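Local coordinates for protein enoyl-CoA hydratase (PDB 2PPY) that probably hydrates the double bond of enoyl-CoA thioesters in fatty acid beta-oxidation, at residues 95-100 against 120-125; 219-224 against 231-236; 55-60 against 195-200. All coordinates share one frame; numbering follows the deposited sequence.

Contact 1 (95-100 against 120-125); sequences DKIARS and ALACDL
I97, near the C-terminal end of helix 80-99, packs on A122 and C123, in the turn that leads from helix 115-121 into strand 125-129. Both branches of its side chain take part. A chi1 of -63° sets CG1 beside the backbone N and leaves CG2 anti to it. I97 CG2 makes van der Waals contact with the turn backbone, 3.4 Å from A122 O and 4.1 Å from C123 CA. The apolar contacts belong to I97 CD1, which is 4.3 Å from A122 CB and 4.3 Å from C123 SG. I97 also touches Y104 and I44, so it packs against strand 103-108 and helix 34-48 as well as the turn.

No direct polar bond joins the segments; a water and K216 link them. The water donates to A122 O at 3.0 Å and accepts a weak bond from A98 N, also at 3.0 Å. D124 is the acidic residue that comes near I97. Its OD2 bonds to Y104 N and makes a salt bridge to K216 NZ. The same lysine donates to I97 O.

This is buried crotonase-fold packing. A122 O takes its water bond beside an isoleucine methyl, and the buried carboxylate of D124 is probably stabilised by K216.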
# COMPACT_ATOMS: atom_id res chain seq x y z
N ASP A 95 -10.33 16.24 -4.63
CA ASP A 95 -10.41 14.88 -4.10
C ASP A 95 -11.85 14.39 -3.92
O ASP A 95 -12.12 13.19 -4.02
CB ASP A 95 -9.69 14.77 -2.74
CG ASP A 95 -8.20 15.08 -2.82
OD1 ASP A 95 -7.59 14.87 -3.89
OD2 ASP A 95 -7.64 15.52 -1.79
N LYS A 96 -12.76 15.31 -3.63
CA LYS A 96 -14.16 14.96 -3.41
C LYS A 96 -14.88 14.31 -4.60
O LYS A 96 -15.83 13.56 -4.42
CB LYS A 96 -14.93 16.21 -2.94
CG LYS A 96 -14.40 16.73 -1.61
CD LYS A 96 -15.01 18.07 -1.18
CE LYS A 96 -16.45 17.92 -0.71
NZ LYS A 96 -16.86 19.09 0.12
N ILE A 97 -14.42 14.60 -5.81
CA ILE A 97 -15.03 14.04 -7.01
C ILE A 97 -14.98 12.51 -7.07
O ILE A 97 -15.99 11.86 -7.37
CB ILE A 97 -14.37 14.63 -8.29
CG1 ILE A 97 -14.61 16.14 -8.33
CG2 ILE A 97 -14.95 13.98 -9.54
CD1 ILE A 97 -13.91 16.85 -9.47
N ALA A 98 -13.82 11.93 -6.80
CA ALA A 98 -13.67 10.48 -6.83
C ALA A 98 -14.56 9.80 -5.80
O ALA A 98 -14.90 8.63 -5.94
CB ALA A 98 -12.21 10.10 -6.59
N ARG A 99 -14.95 10.53 -4.76
CA ARG A 99 -15.80 9.97 -3.71
C ARG A 99 -17.28 10.21 -3.96
O ARG A 99 -18.12 9.65 -3.25
CB ARG A 99 -15.42 10.57 -2.35
CG ARG A 99 -13.94 10.45 -2.01
CD ARG A 99 -13.65 10.90 -0.59
NE ARG A 99 -12.21 11.04 -0.37
CZ ARG A 99 -11.60 12.20 -0.15
NH1 ARG A 99 -12.29 13.33 -0.11
NH2 ARG A 99 -10.28 12.23 0.01
N SER A 100 -17.61 11.05 -4.94
CA SER A 100 -19.00 11.38 -5.26
C SER A 100 -19.75 10.32 -6.07
O SER A 100 -19.16 9.63 -6.91
CB SER A 100 -19.06 12.72 -6.01
OG SER A 100 -18.51 13.77 -5.22
N ALA A 120 -9.30 18.88 -14.46
CA ALA A 120 -9.77 17.89 -15.42
C ALA A 120 -9.28 16.49 -15.08
O ALA A 120 -10.00 15.51 -15.30
CB ALA A 120 -9.30 18.28 -16.82
N LEU A 121 -8.07 16.39 -14.53
CA LEU A 121 -7.50 15.10 -14.14
C LEU A 121 -8.27 14.49 -12.97
O LEU A 121 -8.34 13.27 -12.83
CB LEU A 121 -6.03 15.25 -13.75
CG LEU A 121 -5.00 15.48 -14.87
CD1 LEU A 121 -3.64 15.84 -14.28
CD2 LEU A 121 -4.89 14.22 -15.72
N ALA A 122 -8.86 15.36 -12.14
CA ALA A 122 -9.62 14.91 -10.97
C ALA A 122 -11.01 14.40 -11.34
O ALA A 122 -11.68 13.77 -10.53
CB ALA A 122 -9.73 16.04 -9.96
N CYS A 123 -11.45 14.67 -12.57
CA CYS A 123 -12.75 14.19 -13.03
C CYS A 123 -12.60 12.74 -13.48
O CYS A 123 -11.49 12.28 -13.75
CB CYS A 123 -13.27 15.05 -14.18
SG CYS A 123 -13.61 16.77 -13.74
N ASP A 124 -13.72 12.02 -13.57
CA ASP A 124 -13.70 10.61 -13.97
C ASP A 124 -13.36 10.39 -15.45
O ASP A 124 -12.75 9.39 -15.80
CB ASP A 124 -15.06 9.96 -13.67
CG ASP A 124 -15.46 10.10 -12.21
OD1 ASP A 124 -14.60 9.87 -11.34
OD2 ASP A 124 -16.63 10.44 -11.92
N LEU A 125 -13.77 11.33 -16.30
CA LEU A 125 -13.52 11.23 -17.73
C LEU A 125 -13.19 12.60 -18.32
O LEU A 125 -13.57 13.62 -17.77
CB LEU A 125 -14.74 10.66 -18.45
CG LEU A 125 -15.27 9.28 -18.06
CD1 LEU A 125 -16.69 9.09 -18.59
CD2 LEU A 125 -14.33 8.20 -18.59
O HOH W 1 -11.19 13.20 -7.67

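Contact 2 (219-224 against 231-236); sequences IMNGKE and IRYEGE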
# COMPACT_ATOMS: atom_id res chain seq x y z
N ILE A 219 -14.02 1.66 -8.97
CA ILE A 219 -12.76 1.87 -9.68
C ILE A 219 -11.89 3.02 -9.15
O ILE A 219 -10.69 2.84 -8.95
CB ILE A 219 -13.01 2.09 -11.18
CG1 ILE A 219 -13.71 0.85 -11.77
CG2 ILE A 219 -11.70 2.36 -11.91
CD1 ILE A 219 -14.13 1.02 -13.21
N MSE A 220 -12.48 4.18 -8.94
CA MSE A 220 -11.71 5.33 -8.47
C MSE A 220 -11.11 5.15 -7.08
O MSE A 220 -10.00 5.61 -6.82
CB MSE A 220 -12.57 6.60 -8.52
CG MSE A 220 -13.04 6.96 -9.92
SE MSE A 220 -11.61 6.92 -11.24
CE MSE A 220 -10.37 8.12 -10.35
N ASN A 221 -11.83 4.49 -6.18
CA ASN A 221 -11.34 4.27 -4.83
C ASN A 221 -10.68 2.90 -4.69
O ASN A 221 -9.82 2.70 -3.84
CB ASN A 221 -12.48 4.41 -3.83
CG ASN A 221 -13.08 5.82 -3.82
OD1 ASN A 221 -12.43 6.78 -3.41
ND2 ASN A 221 -14.31 5.94 -4.29
N GLY A 222 -11.08 1.96 -5.54
CA GLY A 222 -10.51 0.63 -5.49
C GLY A 222 -9.10 0.57 -6.05
O GLY A 222 -8.31 -0.31 -5.71
N LYS A 223 -8.75 1.53 -6.91
CA LYS A 223 -7.42 1.53 -7.50
C LYS A 223 -6.34 1.86 -6.48
O LYS A 223 -5.16 1.65 -6.74
CB LYS A 223 -7.35 2.49 -8.69
CG LYS A 223 -7.47 3.97 -8.38
CD LYS A 223 -7.40 4.78 -9.67
CE LYS A 223 -7.22 6.26 -9.39
NZ LYS A 223 -5.89 6.53 -8.79
N GLU A 224 -6.75 2.37 -5.32
CA GLU A 224 -5.81 2.72 -4.25
C GLU A 224 -5.56 1.56 -3.30
O GLU A 224 -4.72 1.66 -2.40
CB GLU A 224 -6.35 3.89 -3.42
CG GLU A 224 -6.67 5.15 -4.20
CD GLU A 224 -5.47 5.68 -4.95
OE1 GLU A 224 -4.35 5.65 -4.38
OE2 GLU A 224 -5.64 6.15 -6.09
N ILE A 231 -11.15 -6.17 -4.40
CA ILE A 231 -12.28 -6.94 -4.86
C ILE A 231 -13.31 -7.08 -3.73
O ILE A 231 -14.49 -7.30 -3.99
CB ILE A 231 -11.81 -8.30 -5.40
CG1 ILE A 231 -10.86 -8.06 -6.59
CG2 ILE A 231 -13.01 -9.15 -5.83
CD1 ILE A 231 -10.21 -9.31 -7.16
N ARG A 232 -12.87 -6.94 -2.49
CA ARG A 232 -13.81 -7.01 -1.37
C ARG A 232 -14.67 -5.74 -1.39
O ARG A 232 -15.87 -5.78 -1.16
CB ARG A 232 -13.07 -7.09 -0.02
CG ARG A 232 -12.15 -8.30 0.16
CD ARG A 232 -12.93 -9.59 0.36
NE ARG A 232 -13.46 -10.12 -0.90
CZ ARG A 232 -12.72 -10.64 -1.86
NH1 ARG A 232 -13.29 -11.09 -2.97
NH2 ARG A 232 -11.40 -10.72 -1.71
N TYR A 233 -14.03 -4.61 -1.68
CA TYR A 233 -14.72 -3.32 -1.75
C TYR A 233 -15.72 -3.38 -2.90
O TYR A 233 -16.85 -2.90 -2.80
CB TYR A 233 -13.69 -2.20 -1.97
CG TYR A 233 -14.25 -0.82 -2.23
CD1 TYR A 233 -15.05 -0.17 -1.30
CD2 TYR A 233 -13.93 -0.14 -3.41
CE1 TYR A 233 -15.52 1.13 -1.53
CE2 TYR A 233 -14.39 1.14 -3.65
CZ TYR A 233 -15.18 1.77 -2.71
OH TYR A 233 -15.63 3.05 -2.95
N GLU A 234 -15.29 -3.98 -4.00
CA GLU A 234 -16.11 -4.15 -5.18
C GLU A 234 -17.28 -5.07 -4.85
O GLU A 234 -18.39 -4.90 -5.36
CB GLU A 234 -15.28 -4.76 -6.30
CG GLU A 234 -16.06 -5.49 -7.38
CD GLU A 234 -15.16 -6.29 -8.30
OE1 GLU A 234 -14.45 -5.67 -9.13
OE2 GLU A 234 -15.14 -7.54 -8.19
N GLY A 235 -17.03 -6.05 -3.99
CA GLY A 235 -18.06 -7.00 -3.61
C GLY A 235 -19.15 -6.40 -2.76
O GLY A 235 -20.30 -6.83 -2.84
N GLU A 236 -18.80 -5.41 -1.94
CA GLU A 236 -19.79 -4.76 -1.09
C GLU A 236 -20.65 -3.83 -1.94
O GLU A 236 -21.85 -3.70 -1.71
CB GLU A 236 -19.11 -3.97 0.03
CG GLU A 236 -18.33 -4.82 1.01
CD GLU A 236 -19.09 -6.07 1.45
OE1 GLU A 236 -20.27 -5.95 1.85
OE2 GLU A 236 -18.50 -7.17 1.40
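Y233 meets N221 and G222 obliquely with its ring where helix 209-222 lies against helix 227-242. The two are consecutive helices joined by a short connection, in the C-terminal helical region of the crotonase fold.

Most of the contact is apolar. The Y233 ring is brought to the other helix by CG lying anti to the backbone N (chi1 173°). CE2 of Y233 is 3.8 Å from N221 CB, and CD2 of Y233 is 4.1 Å from G222 CA. Replacing Y233 by alanine removes the ring, which would probably leave a gap beside N221 CB and G222 and cost L217 O its weaker donor.

The polar atoms gather at L217 O, one turn before N221. N221 ND2 bonds to it, and Y233 OH does so weakly. ND2 also gives a weak bond to A98 O. The amide plane of N221 stands 87° from the ring plane.

Charged groups lie farther along the segment. K223 NZ bridges to E224 OE2 at 2.7 Å and makes a cation-pi contact with Y160 of a second subunit. G222 O accepts from R156 of that subunit. Between the two helices, Y233 OH comes within 3.5 Å of N221 CB.

Contact 3 (55-60 against 195-200); sequences VVIVMS and ERTREY
I57 and M59, on strand 55-60, meet T197 and R198 of helix 193-205. The strand is central in the mixed sheet of the crotonase fold, and the helix covers one of its faces. The two run nearly antiparallel, at 165°, with their axes 9.8 Å apart. I57 and M59 point toward the helix, as alternate residues of a strand do. Both methionines of these contacts, M59 and M220, are selenomethionine.

The tight part is apolar and buried. I57 CG2 lies 3.9 Å from T197 CG2, and the two side chains run alongside, pointing opposite ways. With OG1 of T197 beside the backbone N (chi1 -65°), CG2 falls anti to N and faces the sheet. The hydroxyl OG1 is bonded to T193 O, one turn back in the same helix, which satisfies the polar branch beside an apolar wall. I57 CD1 is 4.0 Å from R198 CG, and the two chains cross at about a right angle. C107 of strand 103-108 touches I57, M59 and T197 and extends this apolar patch.

The solvent side is at R198, which lies at the edge of the contact and is partly exposed, whereas I57 and T197 are buried. Its chain is extended from CG to NE and runs across M59 at about a right angle. Its charge is met elsewhere: NE makes a salt bridge to E21 of strand 19-24. That pairing probably helps to fix the guanidinium against the selenomethionine. E195 and R196, in the same helix, are exposed and do not touch the strand. M59 also rests on H23 and R194, and its chain bends at chi3 (89°). The bend brings M59 CE to 3.9 Å from R198 NE, while M59 SE lies 3.6 Å from R198 NH2.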
# COMPACT_ATOMS: atom_id res chain seq x y z
N VAL A 55 -25.04 12.42 -13.22
CA VAL A 55 -23.88 12.77 -14.01
C VAL A 55 -23.58 14.26 -13.93
O VAL A 55 -24.50 15.09 -13.85
CB VAL A 55 -24.08 12.40 -15.50
CG1 VAL A 55 -22.82 12.73 -16.29
CG2 VAL A 55 -24.43 10.93 -15.63
N VAL A 56 -22.31 14.61 -13.93
CA VAL A 56 -21.92 16.01 -13.88
C VAL A 56 -20.95 16.32 -15.01
O VAL A 56 -19.94 15.64 -15.18
CB VAL A 56 -21.24 16.37 -12.55
CG1 VAL A 56 -20.81 17.84 -12.57
CG2 VAL A 56 -22.19 16.11 -11.39
N ILE A 57 -21.27 17.34 -15.80
CA ILE A 57 -20.40 17.75 -16.88
C ILE A 57 -19.79 19.10 -16.51
O ILE A 57 -20.51 20.05 -16.20
CB ILE A 57 -21.15 17.95 -18.21
CG1 ILE A 57 -21.86 16.66 -18.63
CG2 ILE A 57 -20.16 18.35 -19.30
CD1 ILE A 57 -22.74 16.82 -19.87
N VAL A 58 -18.48 19.19 -16.54
CA VAL A 58 -17.84 20.45 -16.24
C VAL A 58 -17.38 21.04 -17.57
O VAL A 58 -16.63 20.41 -18.31
CB VAL A 58 -16.63 20.26 -15.30
CG1 VAL A 58 -16.00 21.60 -14.97
CG2 VAL A 58 -17.08 19.55 -14.03
N MSE A 59 -17.88 22.23 -17.89
CA MSE A 59 -17.51 22.90 -19.13
C MSE A 59 -17.22 24.38 -18.92
O MSE A 59 -17.47 24.92 -17.85
CB MSE A 59 -18.58 22.70 -20.21
CG MSE A 59 -20.02 22.69 -19.74
SE MSE A 59 -21.27 22.54 -21.23
CE MSE A 59 -21.43 20.62 -21.38
N SER A 60 -16.68 25.02 -19.95
CA SER A 60 -16.32 26.43 -19.88
C SER A 60 -17.10 27.27 -20.88
O SER A 60 -17.35 26.83 -22.01
CB SER A 60 -14.82 26.59 -20.15
OG SER A 60 -14.45 27.95 -20.24
N GLU A 195 -22.23 18.67 -27.72
CA GLU A 195 -23.30 17.80 -28.18
C GLU A 195 -23.02 16.34 -27.85
O GLU A 195 -23.82 15.68 -27.20
CB GLU A 195 -23.47 17.96 -29.69
CG GLU A 195 -24.69 17.26 -30.27
CD GLU A 195 -24.70 17.28 -31.79
OE1 GLU A 195 -23.98 18.11 -32.38
OE2 GLU A 195 -25.44 16.48 -32.39
N ARG A 196 -21.88 15.84 -28.30
CA ARG A 196 -21.52 14.45 -28.06
C ARG A 196 -21.24 14.14 -26.58
O ARG A 196 -21.49 13.03 -26.12
CB ARG A 196 -20.34 14.06 -28.95
CG ARG A 196 -20.65 14.26 -30.43
CD ARG A 196 -19.61 13.65 -31.34
NE ARG A 196 -19.48 12.21 -31.10
CZ ARG A 196 -18.65 11.42 -31.77
NH1 ARG A 196 -17.86 11.93 -32.71
NH2 ARG A 196 -18.59 10.13 -31.48
N THR A 197 -20.74 15.12 -25.84
CA THR A 197 -20.48 14.92 -24.41
C THR A 197 -21.83 14.74 -23.72
O THR A 197 -22.01 13.82 -22.92
CB THR A 197 -19.75 16.13 -23.78
OG1 THR A 197 -18.45 16.26 -24.36
CG2 THR A 197 -19.61 15.94 -22.27
N ARG A 198 -22.78 15.63 -24.04
CA ARG A 198 -24.12 15.57 -23.45
C ARG A 198 -24.83 14.28 -23.84
O ARG A 198 -25.59 13.72 -23.05
CB ARG A 198 -24.95 16.77 -23.91
CG ARG A 198 -24.67 18.04 -23.12
CD ARG A 198 -25.16 19.29 -23.84
NE ARG A 198 -24.91 20.48 -23.04
CZ ARG A 198 -24.79 21.71 -23.54
NH1 ARG A 198 -24.88 21.90 -24.85
NH2 ARG A 198 -24.56 22.73 -22.73
N GLU A 199 -24.58 13.82 -25.06
CA GLU A 199 -25.19 12.59 -25.55
C GLU A 199 -24.69 11.41 -24.73
O GLU A 199 -25.45 10.50 -24.40
CB GLU A 199 -24.83 12.39 -27.03
CG GLU A 199 -25.40 11.12 -27.65
CD GLU A 199 -25.11 11.03 -29.13
OE1 GLU A 199 -25.55 11.94 -29.88
OE2 GLU A 199 -24.45 10.06 -29.56
N TYR A 200 -23.40 11.43 -24.38
CA TYR A 200 -22.79 10.37 -23.58
C TYR A 200 -23.40 10.40 -22.19
O TYR A 200 -23.79 9.36 -21.65
CB TYR A 200 -21.28 10.59 -23.51
CG TYR A 200 -20.50 9.52 -22.76
CD1 TYR A 200 -20.47 9.50 -21.36
CD2 TYR A 200 -19.76 8.56 -23.44
CE1 TYR A 200 -19.71 8.55 -20.66
CE2 TYR A 200 -19.00 7.61 -22.76
CZ TYR A 200 -18.97 7.61 -21.37
OH TYR A 200 -18.20 6.70 -20.69

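In the fold
Contacts 1 and 2 touch directly, with centres about 15 Å apart. The weak bond between A98 and N221 joins them, and D124 OD1 lies 3.6 Å from M220 CG. Helix 209-222 therefore joins the turn at 120-125 to the outer pair of helices, 209-222 and 227-242. Contact 3 is also about 15 Å from contact 1, between centres. They meet where L125 CD1 lies 3.5 Å from Y200 OH. Contacts 2 and 3 do not touch; their nearest atoms are about 10 Å apart. Contact 3 covers the sheet, contact 1 packs beside it, and contact 2 lies farther out. All three contacts reach a neighbouring subunit.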